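Local coordinates for protein tyrosine phosphatase PRL-1 (Leishmania major, PDB 3S4O), which dephosphorylates phosphotyrosine in proteins and may act as a virulence factor that supports survival of the parasite inside host macrophages, at residues A[18-23]-A[99-104]; A[50-55]-A[91-96]; A[59-64]-A[69-74]; A[137-142]-A[160-165]; A[141-146]-A[152-157]. All coordinates share one frame; numbering follows the deposited sequence.

Contact 1: A[18-23]-A[99-104]; sequences PSRVLF and ARQQED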
# COMPACT_ATOMS: atom_id res chain seq x y z
N PRO A 18 -5.04 -16.37 -11.02
CA PRO A 18 -4.75 -16.13 -9.59
C PRO A 18 -3.40 -16.69 -9.16
O PRO A 18 -2.94 -16.47 -8.04
CB PRO A 18 -5.89 -16.86 -8.89
CG PRO A 18 -6.17 -18.02 -9.77
CD PRO A 18 -5.92 -17.55 -11.19
N SER A 19 -2.78 -17.42 -10.09
CA SER A 19 -1.39 -17.85 -9.98
C SER A 19 -0.44 -16.65 -9.91
O SER A 19 0.60 -16.68 -9.26
CB SER A 19 -1.01 -18.70 -11.18
OG SER A 19 0.30 -19.20 -11.06
N ARG A 20 -0.83 -15.59 -10.61
CA ARG A 20 0.06 -14.47 -10.92
C ARG A 20 -0.19 -13.29 -10.01
O ARG A 20 -1.32 -12.80 -9.91
CB ARG A 20 -0.11 -14.07 -12.40
CG ARG A 20 1.04 -13.29 -13.05
CD ARG A 20 0.58 -11.96 -13.74
NE ARG A 20 1.68 -11.03 -14.00
CZ ARG A 20 2.48 -11.08 -15.06
NH1 ARG A 20 2.34 -12.02 -16.00
NH2 ARG A 20 3.45 -10.17 -15.21
N VAL A 21 0.87 -12.84 -9.34
CA VAL A 21 0.83 -11.65 -8.50
C VAL A 21 1.02 -10.38 -9.34
O VAL A 21 2.00 -10.27 -10.10
CB VAL A 21 1.93 -11.67 -7.43
CG1 VAL A 21 1.87 -10.39 -6.59
CG2 VAL A 21 1.80 -12.93 -6.56
N LEU A 22 0.09 -9.44 -9.16
CA LEU A 22 0.16 -8.12 -9.79
C LEU A 22 1.06 -7.17 -9.01
O LEU A 22 1.93 -6.51 -9.59
CB LEU A 22 -1.23 -7.48 -9.88
CG LEU A 22 -2.13 -7.61 -11.11
CD1 LEU A 22 -1.72 -8.73 -12.03
CD2 LEU A 22 -3.57 -7.76 -10.66
N PHE A 23 0.80 -7.07 -7.70
CA PHE A 23 1.59 -6.25 -6.77
C PHE A 23 1.79 -6.96 -5.44
O PHE A 23 0.90 -7.68 -4.97
CB PHE A 23 0.88 -4.92 -6.42
CG PHE A 23 0.23 -4.24 -7.56
CD1 PHE A 23 0.98 -3.45 -8.42
CD2 PHE A 23 -1.15 -4.34 -7.76
CE1 PHE A 23 0.38 -2.79 -9.48
CE2 PHE A 23 -1.77 -3.68 -8.82
CZ PHE A 23 -0.99 -2.91 -9.68
N ALA A 99 0.96 -1.07 -16.20
CA ALA A 99 1.39 -0.87 -17.58
C ALA A 99 2.89 -1.15 -17.73
O ALA A 99 3.32 -1.62 -18.78
CB ALA A 99 1.05 0.54 -18.07
N ARG A 100 3.67 -0.84 -16.70
CA ARG A 100 5.12 -1.08 -16.72
C ARG A 100 5.41 -2.57 -16.93
O ARG A 100 6.31 -2.93 -17.70
CB ARG A 100 5.79 -0.59 -15.43
CG ARG A 100 7.31 -0.53 -15.51
CD ARG A 100 7.95 0.20 -14.33
NE ARG A 100 7.79 -0.52 -13.06
CZ ARG A 100 8.75 -1.15 -12.39
NH1 ARG A 100 9.99 -1.19 -12.82
NH2 ARG A 100 8.44 -1.76 -11.24
N GLN A 101 4.64 -3.41 -16.26
CA GLN A 101 4.80 -4.87 -16.31
C GLN A 101 4.38 -5.43 -17.64
O GLN A 101 5.04 -6.31 -18.19
CB GLN A 101 3.98 -5.56 -15.21
CG GLN A 101 4.56 -5.49 -13.81
CD GLN A 101 3.62 -6.09 -12.78
OE1 GLN A 101 3.41 -7.30 -12.73
NE2 GLN A 101 3.03 -5.23 -11.95
N GLN A 102 3.25 -4.94 -18.14
CA GLN A 102 2.68 -5.40 -19.42
C GLN A 102 3.59 -5.02 -20.58
O GLN A 102 3.79 -5.80 -21.50
CB GLN A 102 1.28 -4.79 -19.65
CG GLN A 102 0.13 -5.51 -18.93
CD GLN A 102 -1.03 -4.58 -18.53
OE1 GLN A 102 -1.09 -3.42 -18.94
NE2 GLN A 102 -1.95 -5.10 -17.71
N GLU A 103 4.14 -3.82 -20.51
CA GLU A 103 5.07 -3.30 -21.51
C GLU A 103 6.42 -4.03 -21.51
O GLU A 103 7.09 -4.08 -22.53
CB GLU A 103 5.28 -1.80 -21.27
CG GLU A 103 6.47 -1.13 -22.08
CD GLU A 103 7.67 -0.68 -21.21
OE1 GLU A 103 7.52 -0.54 -19.96
OE2 GLU A 103 8.78 -0.47 -21.77
N ASP A 104 6.81 -4.58 -20.36
CA ASP A 104 8.16 -5.17 -20.18
C ASP A 104 8.14 -6.47 -19.36
O ASP A 104 8.09 -6.42 -18.13
CB ASP A 104 9.09 -4.14 -19.52
CG ASP A 104 10.56 -4.58 -19.51
OD1 ASP A 104 10.90 -5.66 -20.03
OD2 ASP A 104 11.38 -3.80 -18.97

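Contact 2: A[50-55]-A[91-96]; sequences HLVRVC and LKLLDT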
# COMPACT_ATOMS: atom_id res chain seq x y z
N HIS A 50 8.13 1.60 -4.35
CA HIS A 50 7.34 2.78 -3.98
C HIS A 50 7.02 2.75 -2.48
O HIS A 50 6.66 1.71 -1.95
CB HIS A 50 6.02 2.80 -4.76
CG HIS A 50 6.19 3.03 -6.23
ND1 HIS A 50 6.53 4.27 -6.75
CD2 HIS A 50 6.06 2.20 -7.29
CE1 HIS A 50 6.62 4.18 -8.06
NE2 HIS A 50 6.34 2.93 -8.42
N LEU A 51 7.19 3.88 -1.83
CA LEU A 51 6.80 4.04 -0.43
C LEU A 51 5.77 5.14 -0.33
O LEU A 51 6.03 6.27 -0.74
CB LEU A 51 8.00 4.36 0.46
CG LEU A 51 7.74 4.37 1.98
CD1 LEU A 51 7.23 3.05 2.52
CD2 LEU A 51 9.01 4.78 2.72
N VAL A 52 4.60 4.78 0.19
CA VAL A 52 3.49 5.71 0.34
C VAL A 52 3.28 6.01 1.81
O VAL A 52 3.04 5.10 2.62
CB VAL A 52 2.19 5.15 -0.28
CG1 VAL A 52 1.02 6.14 -0.14
CG2 VAL A 52 2.41 4.80 -1.74
N ARG A 53 3.41 7.27 2.18
CA ARG A 53 3.07 7.64 3.55
C ARG A 53 1.77 8.42 3.56
O ARG A 53 1.62 9.42 2.87
CB ARG A 53 4.19 8.39 4.27
CG ARG A 53 4.69 9.62 3.62
CD ARG A 53 6.03 10.02 4.23
NE ARG A 53 6.41 11.37 3.83
CZ ARG A 53 7.32 12.12 4.45
NH1 ARG A 53 7.96 11.66 5.52
NH2 ARG A 53 7.57 13.33 3.99
N VAL A 54 0.83 7.92 4.35
CA VAL A 54 -0.51 8.49 4.41
C VAL A 54 -0.74 9.26 5.72
O VAL A 54 -1.86 9.67 5.99
CB VAL A 54 -1.59 7.40 4.19
CG1 VAL A 54 -1.53 6.87 2.76
CG2 VAL A 54 -1.45 6.25 5.17
N CYS A 55 0.35 9.50 6.47
CA CYS A 55 0.30 10.21 7.77
C CYS A 55 1.03 11.53 7.60
O CYS A 55 1.62 11.79 6.56
CB CYS A 55 1.03 9.42 8.87
SG CYS A 55 2.80 9.08 8.49
N LEU A 91 -4.63 5.02 -7.54
CA LEU A 91 -4.98 4.27 -8.73
C LEU A 91 -4.07 4.64 -9.91
O LEU A 91 -3.71 3.78 -10.71
CB LEU A 91 -6.45 4.49 -9.12
CG LEU A 91 -7.56 4.06 -8.16
CD1 LEU A 91 -8.93 4.61 -8.66
CD2 LEU A 91 -7.62 2.57 -7.98
N LYS A 92 -3.69 5.92 -9.99
CA LYS A 92 -2.80 6.37 -11.07
C LYS A 92 -1.45 5.65 -10.98
O LYS A 92 -0.93 5.16 -11.98
CB LYS A 92 -2.57 7.89 -11.02
CG LYS A 92 -1.57 8.40 -12.09
CD LYS A 92 -2.15 8.32 -13.50
CE LYS A 92 -1.23 8.93 -14.54
NZ LYS A 92 -1.97 9.38 -15.76
N LEU A 93 -0.90 5.59 -9.77
CA LEU A 93 0.35 4.90 -9.49
C LEU A 93 0.26 3.40 -9.82
O LEU A 93 1.15 2.83 -10.43
CB LEU A 93 0.74 5.07 -8.01
CG LEU A 93 1.90 4.24 -7.45
CD1 LEU A 93 3.24 4.64 -8.08
CD2 LEU A 93 1.98 4.36 -5.95
N LEU A 94 -0.83 2.77 -9.42
CA LEU A 94 -1.01 1.34 -9.64
C LEU A 94 -1.26 1.00 -11.11
O LEU A 94 -0.75 -0.00 -11.61
CB LEU A 94 -2.14 0.80 -8.74
CG LEU A 94 -1.86 0.89 -7.23
CD1 LEU A 94 -2.92 0.17 -6.39
CD2 LEU A 94 -0.47 0.37 -6.86
N ASP A 95 -2.03 1.83 -11.79
CA ASP A 95 -2.23 1.72 -13.24
C ASP A 95 -0.88 1.79 -13.96
O ASP A 95 -0.64 1.05 -14.90
CB ASP A 95 -3.13 2.84 -13.78
CG ASP A 95 -4.61 2.68 -13.40
OD1 ASP A 95 -4.99 1.62 -12.83
OD2 ASP A 95 -5.40 3.63 -13.65
N THR A 96 -0.02 2.70 -13.51
CA THR A 96 1.26 2.94 -14.19
C THR A 96 2.18 1.76 -13.98
O THR A 96 2.87 1.32 -14.90
CB THR A 96 1.93 4.23 -13.65
OG1 THR A 96 1.06 5.35 -13.88
CG2 THR A 96 3.27 4.47 -14.34

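Contact 3: A[59-64]-A[69-74]; sequences YDATLV and IDVHSW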
# COMPACT_ATOMS: atom_id res chain seq x y z
N TYR A 59 9.44 12.41 9.37
CA TYR A 59 10.84 12.28 8.94
C TYR A 59 11.08 12.84 7.54
O TYR A 59 10.14 13.16 6.80
CB TYR A 59 11.28 10.81 8.98
CG TYR A 59 10.62 9.95 7.93
CD1 TYR A 59 9.38 9.37 8.15
CD2 TYR A 59 11.24 9.74 6.71
CE1 TYR A 59 8.78 8.59 7.17
CE2 TYR A 59 10.65 8.96 5.72
CZ TYR A 59 9.42 8.39 5.96
OH TYR A 59 8.84 7.61 4.99
N ASP A 60 12.35 12.88 7.15
CA ASP A 60 12.77 13.50 5.90
C ASP A 60 12.78 12.48 4.75
O ASP A 60 13.66 11.62 4.67
CB ASP A 60 14.15 14.14 6.05
CG ASP A 60 14.44 15.17 4.97
OD1 ASP A 60 13.73 15.17 3.93
OD2 ASP A 60 15.38 15.97 5.16
N ALA A 61 11.82 12.64 3.85
CA ALA A 61 11.62 11.70 2.74
C ALA A 61 12.78 11.71 1.72
O ALA A 61 12.99 10.74 1.01
CB ALA A 61 10.30 11.99 2.04
N THR A 62 13.54 12.80 1.68
CA THR A 62 14.63 12.95 0.70
C THR A 62 15.72 11.90 0.89
O THR A 62 16.36 11.48 -0.07
CB THR A 62 15.27 14.35 0.77
OG1 THR A 62 15.67 14.64 2.12
CG2 THR A 62 14.28 15.42 0.29
N LEU A 63 15.92 11.46 2.14
CA LEU A 63 16.89 10.38 2.42
C LEU A 63 16.48 9.05 1.82
O LEU A 63 17.32 8.19 1.62
CB LEU A 63 17.10 10.16 3.92
CG LEU A 63 18.14 9.06 4.30
CD1 LEU A 63 19.41 9.04 3.42
CD2 LEU A 63 18.54 9.17 5.78
N VAL A 64 15.18 8.87 1.61
CA VAL A 64 14.65 7.63 1.06
C VAL A 64 14.69 7.70 -0.46
O VAL A 64 15.02 6.72 -1.13
CB VAL A 64 13.20 7.35 1.54
CG1 VAL A 64 12.65 6.07 0.90
CG2 VAL A 64 13.13 7.24 3.05
N ILE A 69 14.25 4.60 -3.94
CA ILE A 69 12.85 4.35 -3.62
C ILE A 69 12.02 5.62 -3.85
O ILE A 69 12.35 6.69 -3.34
CB ILE A 69 12.67 3.87 -2.17
CG1 ILE A 69 13.31 2.49 -1.98
CG2 ILE A 69 11.20 3.78 -1.82
CD1 ILE A 69 13.77 2.22 -0.57
N ASP A 70 10.95 5.49 -4.63
CA ASP A 70 10.06 6.62 -4.89
C ASP A 70 9.18 6.78 -3.65
O ASP A 70 8.56 5.82 -3.19
CB ASP A 70 9.19 6.36 -6.12
CG ASP A 70 10.01 6.29 -7.43
OD1 ASP A 70 9.40 6.19 -8.54
OD2 ASP A 70 11.26 6.32 -7.38
N VAL A 71 9.16 7.99 -3.08
CA VAL A 71 8.34 8.28 -1.92
C VAL A 71 7.17 9.20 -2.28
O VAL A 71 7.33 10.18 -3.00
CB VAL A 71 9.13 8.89 -0.74
CG1 VAL A 71 8.22 9.05 0.47
CG2 VAL A 71 10.29 8.01 -0.38
N HIS A 72 6.00 8.85 -1.77
CA HIS A 72 4.76 9.54 -2.08
C HIS A 72 4.11 9.97 -0.76
O HIS A 72 3.78 9.13 0.07
CB HIS A 72 3.82 8.61 -2.86
CG HIS A 72 4.42 8.00 -4.09
ND1 HIS A 72 4.29 8.55 -5.34
CD2 HIS A 72 5.13 6.86 -4.26
CE1 HIS A 72 4.92 7.79 -6.23
NE2 HIS A 72 5.44 6.76 -5.60
N SER A 73 3.92 11.27 -0.58
CA SER A 73 3.39 11.82 0.67
C SER A 73 1.96 12.28 0.46
O SER A 73 1.73 13.41 0.03
CB SER A 73 4.26 12.98 1.18
OG SER A 73 5.61 12.57 1.38
N TRP A 74 1.01 11.39 0.74
CA TRP A 74 -0.41 11.65 0.52
C TRP A 74 -1.21 11.56 1.81
O TRP A 74 -1.94 10.61 2.02
CB TRP A 74 -0.99 10.63 -0.47
CG TRP A 74 -0.26 10.55 -1.78
CD1 TRP A 74 0.46 11.52 -2.38
CD2 TRP A 74 -0.22 9.42 -2.64
NE1 TRP A 74 0.97 11.06 -3.56
CE2 TRP A 74 0.56 9.77 -3.74
CE3 TRP A 74 -0.76 8.13 -2.58
CZ2 TRP A 74 0.81 8.90 -4.80
CZ3 TRP A 74 -0.50 7.26 -3.60
CH2 TRP A 74 0.29 7.64 -4.70

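Contact 4: A[137-142]-A[160-165]; sequences VSALDA and HWITKY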
# COMPACT_ATOMS: atom_id res chain seq x y z
N VAL A 137 -11.44 -8.66 -5.82
CA VAL A 137 -11.90 -9.26 -4.57
C VAL A 137 -13.02 -8.39 -4.01
O VAL A 137 -12.96 -7.16 -4.05
CB VAL A 137 -10.75 -9.33 -3.54
CG1 VAL A 137 -11.23 -9.96 -2.22
CG2 VAL A 137 -9.57 -10.12 -4.10
N SER A 138 -14.06 -9.03 -3.49
CA SER A 138 -15.14 -8.30 -2.85
C SER A 138 -14.64 -7.54 -1.62
O SER A 138 -13.70 -7.98 -0.94
CB SER A 138 -16.27 -9.24 -2.40
OG SER A 138 -15.89 -9.95 -1.23
N ALA A 139 -15.29 -6.42 -1.34
CA ALA A 139 -14.91 -5.57 -0.22
C ALA A 139 -14.81 -6.37 1.08
O ALA A 139 -13.82 -6.26 1.80
CB ALA A 139 -15.88 -4.41 -0.07
N LEU A 140 -15.82 -7.19 1.36
CA LEU A 140 -15.84 -7.97 2.60
C LEU A 140 -14.69 -8.98 2.69
O LEU A 140 -14.17 -9.23 3.78
CB LEU A 140 -17.18 -8.70 2.76
CG LEU A 140 -18.39 -7.85 3.17
CD1 LEU A 140 -19.59 -8.78 3.42
CD2 LEU A 140 -18.12 -6.92 4.39
N ASP A 141 -14.31 -9.56 1.55
CA ASP A 141 -13.19 -10.51 1.51
C ASP A 141 -11.83 -9.79 1.60
O ASP A 141 -10.87 -10.36 2.12
CB ASP A 141 -13.22 -11.36 0.23
CG ASP A 141 -14.36 -12.38 0.20
OD1 ASP A 141 -14.84 -12.83 1.27
OD2 ASP A 141 -14.78 -12.74 -0.92
N ALA A 142 -11.75 -8.56 1.09
CA ALA A 142 -10.50 -7.80 1.17
C ALA A 142 -10.23 -7.42 2.61
O ALA A 142 -9.08 -7.42 3.06
CB ALA A 142 -10.55 -6.57 0.30
N HIS A 160 -17.49 1.00 5.51
CA HIS A 160 -18.62 1.47 4.71
C HIS A 160 -18.16 2.01 3.35
O HIS A 160 -18.75 1.68 2.32
CB HIS A 160 -19.43 2.54 5.47
CG HIS A 160 -20.42 1.98 6.45
ND1 HIS A 160 -20.52 2.41 7.75
CD2 HIS A 160 -21.36 1.01 6.31
CE1 HIS A 160 -21.47 1.74 8.38
NE2 HIS A 160 -22.01 0.89 7.52
N TRP A 161 -17.10 2.80 3.37
CA TRP A 161 -16.58 3.43 2.15
C TRP A 161 -16.09 2.41 1.12
O TRP A 161 -16.36 2.55 -0.06
CB TRP A 161 -15.46 4.40 2.51
CG TRP A 161 -14.75 4.96 1.32
CD1 TRP A 161 -15.13 6.03 0.57
CD2 TRP A 161 -13.55 4.46 0.74
NE1 TRP A 161 -14.23 6.23 -0.44
CE2 TRP A 161 -13.25 5.27 -0.36
CE3 TRP A 161 -12.70 3.39 1.04
CZ2 TRP A 161 -12.12 5.07 -1.17
CZ3 TRP A 161 -11.57 3.18 0.25
CH2 TRP A 161 -11.30 4.01 -0.85
N ILE A 162 -15.36 1.40 1.58
CA ILE A 162 -14.86 0.36 0.68
C ILE A 162 -15.99 -0.54 0.15
O ILE A 162 -15.94 -1.00 -0.98
CB ILE A 162 -13.68 -0.45 1.26
CG1 ILE A 162 -12.91 -1.10 0.10
CG2 ILE A 162 -14.16 -1.46 2.28
CD1 ILE A 162 -11.58 -1.71 0.47
N THR A 163 -17.02 -0.76 0.96
CA THR A 163 -18.22 -1.50 0.52
C THR A 163 -19.00 -0.76 -0.57
O THR A 163 -19.69 -1.39 -1.37
CB THR A 163 -19.15 -1.77 1.71
OG1 THR A 163 -18.52 -2.72 2.59
CG2 THR A 163 -20.52 -2.29 1.27
N LYS A 164 -18.88 0.56 -0.57
CA LYS A 164 -19.63 1.45 -1.48
C LYS A 164 -18.88 1.83 -2.77
O LYS A 164 -19.50 2.27 -3.75
CB LYS A 164 -20.03 2.73 -0.72
CG LYS A 164 -21.48 2.81 -0.34
CD LYS A 164 -22.33 3.58 -1.38
CE LYS A 164 -21.94 5.05 -1.44
NZ LYS A 164 -22.63 5.75 -2.55
N TYR A 165 -17.56 1.66 -2.78
CA TYR A 165 -16.69 2.12 -3.87
C TYR A 165 -16.94 1.46 -5.23
O TYR A 165 -16.98 0.23 -5.35
CB TYR A 165 -15.20 1.91 -3.50
CG TYR A 165 -14.20 1.94 -4.65
CD1 TYR A 165 -13.58 3.11 -5.03
CD2 TYR A 165 -13.85 0.76 -5.32
CE1 TYR A 165 -12.66 3.13 -6.08
CE2 TYR A 165 -12.93 0.77 -6.35
CZ TYR A 165 -12.34 1.96 -6.73
OH TYR A 165 -11.43 1.96 -7.77

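Contact 5: A[141-146]-A[152-157]; sequences DAIALI and GAINQT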
# COMPACT_ATOMS: atom_id res chain seq x y z
N ASP A 141 -14.31 -9.56 1.55
CA ASP A 141 -13.19 -10.51 1.51
C ASP A 141 -11.83 -9.79 1.60
O ASP A 141 -10.87 -10.36 2.12
CB ASP A 141 -13.22 -11.36 0.23
CG ASP A 141 -14.36 -12.38 0.20
OD1 ASP A 141 -14.84 -12.83 1.27
OD2 ASP A 141 -14.78 -12.74 -0.92
N ALA A 142 -11.75 -8.56 1.09
CA ALA A 142 -10.50 -7.80 1.17
C ALA A 142 -10.23 -7.42 2.61
O ALA A 142 -9.08 -7.42 3.06
CB ALA A 142 -10.55 -6.57 0.30
N ILE A 143 -11.30 -7.10 3.34
CA ILE A 143 -11.20 -6.69 4.74
C ILE A 143 -10.79 -7.89 5.59
O ILE A 143 -9.89 -7.79 6.43
CB ILE A 143 -12.54 -6.13 5.28
CG1 ILE A 143 -12.88 -4.79 4.61
CG2 ILE A 143 -12.47 -5.90 6.78
CD1 ILE A 143 -14.31 -4.32 4.88
N ALA A 144 -11.44 -9.02 5.37
CA ALA A 144 -11.12 -10.24 6.10
C ALA A 144 -9.67 -10.65 5.87
O ALA A 144 -8.98 -11.06 6.80
CB ALA A 144 -12.06 -11.38 5.66
N LEU A 145 -9.22 -10.52 4.62
CA LEU A 145 -7.85 -10.90 4.22
C LEU A 145 -6.82 -10.08 4.99
O LEU A 145 -5.84 -10.62 5.51
CB LEU A 145 -7.66 -10.69 2.72
CG LEU A 145 -6.37 -11.21 2.10
CD1 LEU A 145 -5.87 -12.52 2.75
CD2 LEU A 145 -6.52 -11.38 0.57
N ILE A 146 -7.07 -8.77 5.05
CA ILE A 146 -6.17 -7.85 5.75
C ILE A 146 -6.21 -8.12 7.25
O ILE A 146 -5.17 -8.08 7.91
CB ILE A 146 -6.52 -6.37 5.45
CG1 ILE A 146 -6.00 -5.99 4.06
CG2 ILE A 146 -5.95 -5.43 6.51
CD1 ILE A 146 -6.74 -4.86 3.38
N GLY A 152 -7.63 -6.22 13.97
CA GLY A 152 -8.19 -4.92 14.30
C GLY A 152 -8.10 -3.85 13.22
O GLY A 152 -8.45 -2.70 13.45
N ALA A 153 -7.63 -4.22 12.03
CA ALA A 153 -7.54 -3.26 10.93
C ALA A 153 -8.92 -2.77 10.44
O ALA A 153 -9.87 -3.55 10.39
CB ALA A 153 -6.77 -3.85 9.76
N ILE A 154 -8.99 -1.47 10.12
CA ILE A 154 -10.09 -0.84 9.36
C ILE A 154 -11.36 -0.59 10.19
O ILE A 154 -12.05 -1.52 10.59
CB ILE A 154 -10.44 -1.64 8.06
CG1 ILE A 154 -9.23 -1.69 7.11
CG2 ILE A 154 -11.64 -1.01 7.34
CD1 ILE A 154 -9.44 -2.60 5.94
N ASN A 155 -11.65 0.70 10.45
CA ASN A 155 -12.81 1.07 11.26
C ASN A 155 -14.09 1.04 10.45
O ASN A 155 -14.09 0.74 9.26
CB ASN A 155 -12.62 2.43 11.97
CG ASN A 155 -12.65 3.63 11.02
OD1 ASN A 155 -13.17 3.57 9.92
ND2 ASN A 155 -12.08 4.74 11.48
N GLN A 156 -15.18 1.38 11.11
CA GLN A 156 -16.51 1.22 10.56
C GLN A 156 -16.74 2.12 9.33
O GLN A 156 -17.28 1.67 8.32
CB GLN A 156 -17.54 1.51 11.64
CG GLN A 156 -17.30 0.77 12.97
CD GLN A 156 -16.88 1.69 14.15
OE1 GLN A 156 -17.73 2.15 14.92
NE2 GLN A 156 -15.57 1.94 14.28
N THR A 157 -16.32 3.38 9.44
CA THR A 157 -16.41 4.35 8.34
C THR A 157 -15.60 3.91 7.13
O THR A 157 -16.06 4.01 6.00
CB THR A 157 -15.91 5.75 8.78
OG1 THR A 157 -16.67 6.24 9.89
CG2 THR A 157 -16.04 6.75 7.65

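Contact 1: A[18-23]-A[99-104]
Gln101 reaches from the last turn of helix 84-103 to the backbone of Leu22, and its amide supplies the one hydrogen bond between 18-23 and 99-104. NE2 stands 2.9 Å from Leu22 O, in the carbonyl plane, with an N-H...O angle of 153°; the acceptor is tilted 16° out of the amide plane. Beyond CG the glutamine chain is extended (chi2 175°), which carries the amide up to the strand. That carbonyl belongs to a classic beta bulge, in which Leu22 and Phe23 together stand opposite the single residue Cys12 of strand 7-13, the antiparallel edge neighbour of strand 21-28. The other polar approach is looser. The Arg20 and Gln101 chains run alongside each other in opposite senses, leaving OE1 in the plane of the guanidinium, at its edge, 3.8 Å from NH2 and too far for a hydrogen bond. A ring carbon, Phe23 CE1, comes loosely to Gln101 NE2 (4.4 Å), obliquely to the ring, which itself packs on Leu94 and Glu97 of the same helix.

Contact 2: A[50-55]-A[91-96]
Leu93 sets one methyl over the face of the imidazole of His50. CD1 sits 3.4 Å above the ring plane and over its centre, with the line to the centroid only 12° off the normal, a CH-pi contact in which the methyl is nearly equidistant from all five ring atoms. Its closest ring atom is CE1, 3.4 Å from CD1. The two side chains overlap antiparallel, His50 reaching out from the strand and Leu93 from the helix; the leucine's first torsion (chi1 171°) turns its isobutyl group so that CD1 reaches the histidine ring and CD2 the valine at 52. Hydrogen bonds to both ring nitrogens fix the rotation of the imidazole: NE2 meets Glu97 and ND1 meets His72. Here helix 84-103 covers one face of the central sheet of the phosphatase fold, and strand 48-53 is an inner strand running parallel to both 111-115 and 70-73. Two residues along that strand, Val52 also points at the helix, its CG2 lying 4.3 Å from Leu93 CD2. On the helix itself, Lys92 O accepts from Thr96 N and, on the opposite face of its plane, from Thr96 OG1 at 2.8 Å.

Contact 3: A[59-64]-A[69-74]
Asp60 OD1 is gripped twice by Thr62, at the turn that brings Ala61 and Val64 against Val71. Thr62 OG1 donates to Asp60 OD1 at 2.7 Å, and Thr62 N makes a longer capping bond to the same oxygen, 3.3 Å with an N-H...O angle of 160°. Both donors come from one face of the carboxylate, well out of its plane. These bonds cap the turn that leads into the short helix, while Ala61 and Val64 make apolar contacts with the strand. Ala61 CB lies 3.9 Å from Val71 CG1, and Val64 presents CG1, placed anti to its backbone N (chi1 178°), to two residues at once. Val64 and Val71 cross at about a right angle, and the 3.3 Å between Val64 CG1 and Val71 CG2 is tighter than normal van der Waals contact. The same Val64 CG1 rests 3.8 Å from Ile69 CB, with the two side chains oblique to each other. Thus Val71 uses one methyl for each helix-side partner, CG1 for Ala61 and CG2 for Val64. Behind this layer Val64 also touches Ile40 of helix 36-44. Tight packing of a brief helix on the strand that follows it, with 48-53 and 70-73 as parallel neighbours, is that of a compact beta-alpha-beta unit at one edge of the sheet.

Contact 4: A[137-142]-A[160-165]
Ile162 and Ala139 meet where helix 156-164 passes the first turn of helix 139-149. From CB of Ile162 the chain forks. CG2 occupies the crowded position between the backbone N and the carbonyl carbon, because CG1 is anti to N (chi1 -158°), and that methyl lies 4.1 Å from Ala139 CB. The other branch, CG1 followed by CD1, runs extended (chi2 169°), and CD1 ends 5.0 Å from Ala142 CB, more a loose neighbour than a firm contact. Ala139 uses its single methyl more fully. Besides the isoleucine branch, Ala139 CB lies 3.5 Å from Ile162 O and 3.8 Å from Thr163 CA, so it rests on helix backbone as much as on side chain. Ala139 CA and Thr163 CA are 5.3 Å apart, a close approach of two helices with the alanine methyl between them. Thr163 OG1 borders the methyl too, but its polar partner is Met159 O one turn back in its own helix. Ser138 is the N-cap of helix 139-149, accepting from Asp141 N at its OG with an N-H...O angle of 151°. Ile162 also packs on Ala128 of helix 122-133, and Trp161 touches that helix at Ile125 and Leu129, placing this partly buried contact beside helix 122-133, with Tyr165 reaching on to Leu87 and Leu91 of helix 84-103.

Contact 5: A[141-146]-A[152-157]
Ile143 and Ile146 meet Ala153 and Ile154 through aliphatic branches alone, with no ring, amide or guanidinium face between them. The flat groups nearby are turned to backbone: NE of the Arg147 guanidinium bonds Ala153 O and its NH2 bonds Ile154 O, which ties the loop to the helix, while in the Asn155 carboxamide OD1 caps Gln158 N at the start of helix 156-164 and ND2 bonds Gly79 O. Within the contact, Ile146 holds CG2 anti to its backbone N, pointing that methyl at Ala153 CB, 3.7 Å away. Its other branch ends at CD1, 4.4 Å from Ile154 CD1. From the preceding turn of helix 139-149, Ile143 CG1 comes to 4.3 Å from the same Ile154 CD1, so one methyl touches two helix residues, loosely in each case. Ile154 has a positive phi (78°), unusual for a residue other than glycine; its backbone is hydrogen-bonded to Leu120. Ile146 and Ile154 also share Pro124 of helix 122-133. Ala153 lies about 5 Å, side chain to side chain, from Leu120 and about 8 Å from the bound thiosulfate, consistent with apolar packing behind the P-loop (the CX5R signature, Cys116 to Arg122), which holds thiosulfate here.

How the contacts relate
Contacts 1, 2 and 3 reach the central sheet, whereas contacts 4 and 5 join helices 139-149 and 156-164. Helix 84-103 serves contact 1 and contact 2, which touch where Phe23 CZ packs on Leu94 O; contacts 2 and 3 are stitched by backbone hydrogen bonds between strands 48-53 and 70-73. Contact 2 is the most central, its centre about 7 Å from that of the chain; contact 4 is the only one partly buried. Chemistry varies with place: an amide bond to a bulge in strand 21-28, next to the edge strand, in contact 1, a CH-pi pair in the interior, and mainly apolar contacts elsewhere, in contact 4 partly against helix backbone, with contact 5 nearest the thiosulfate.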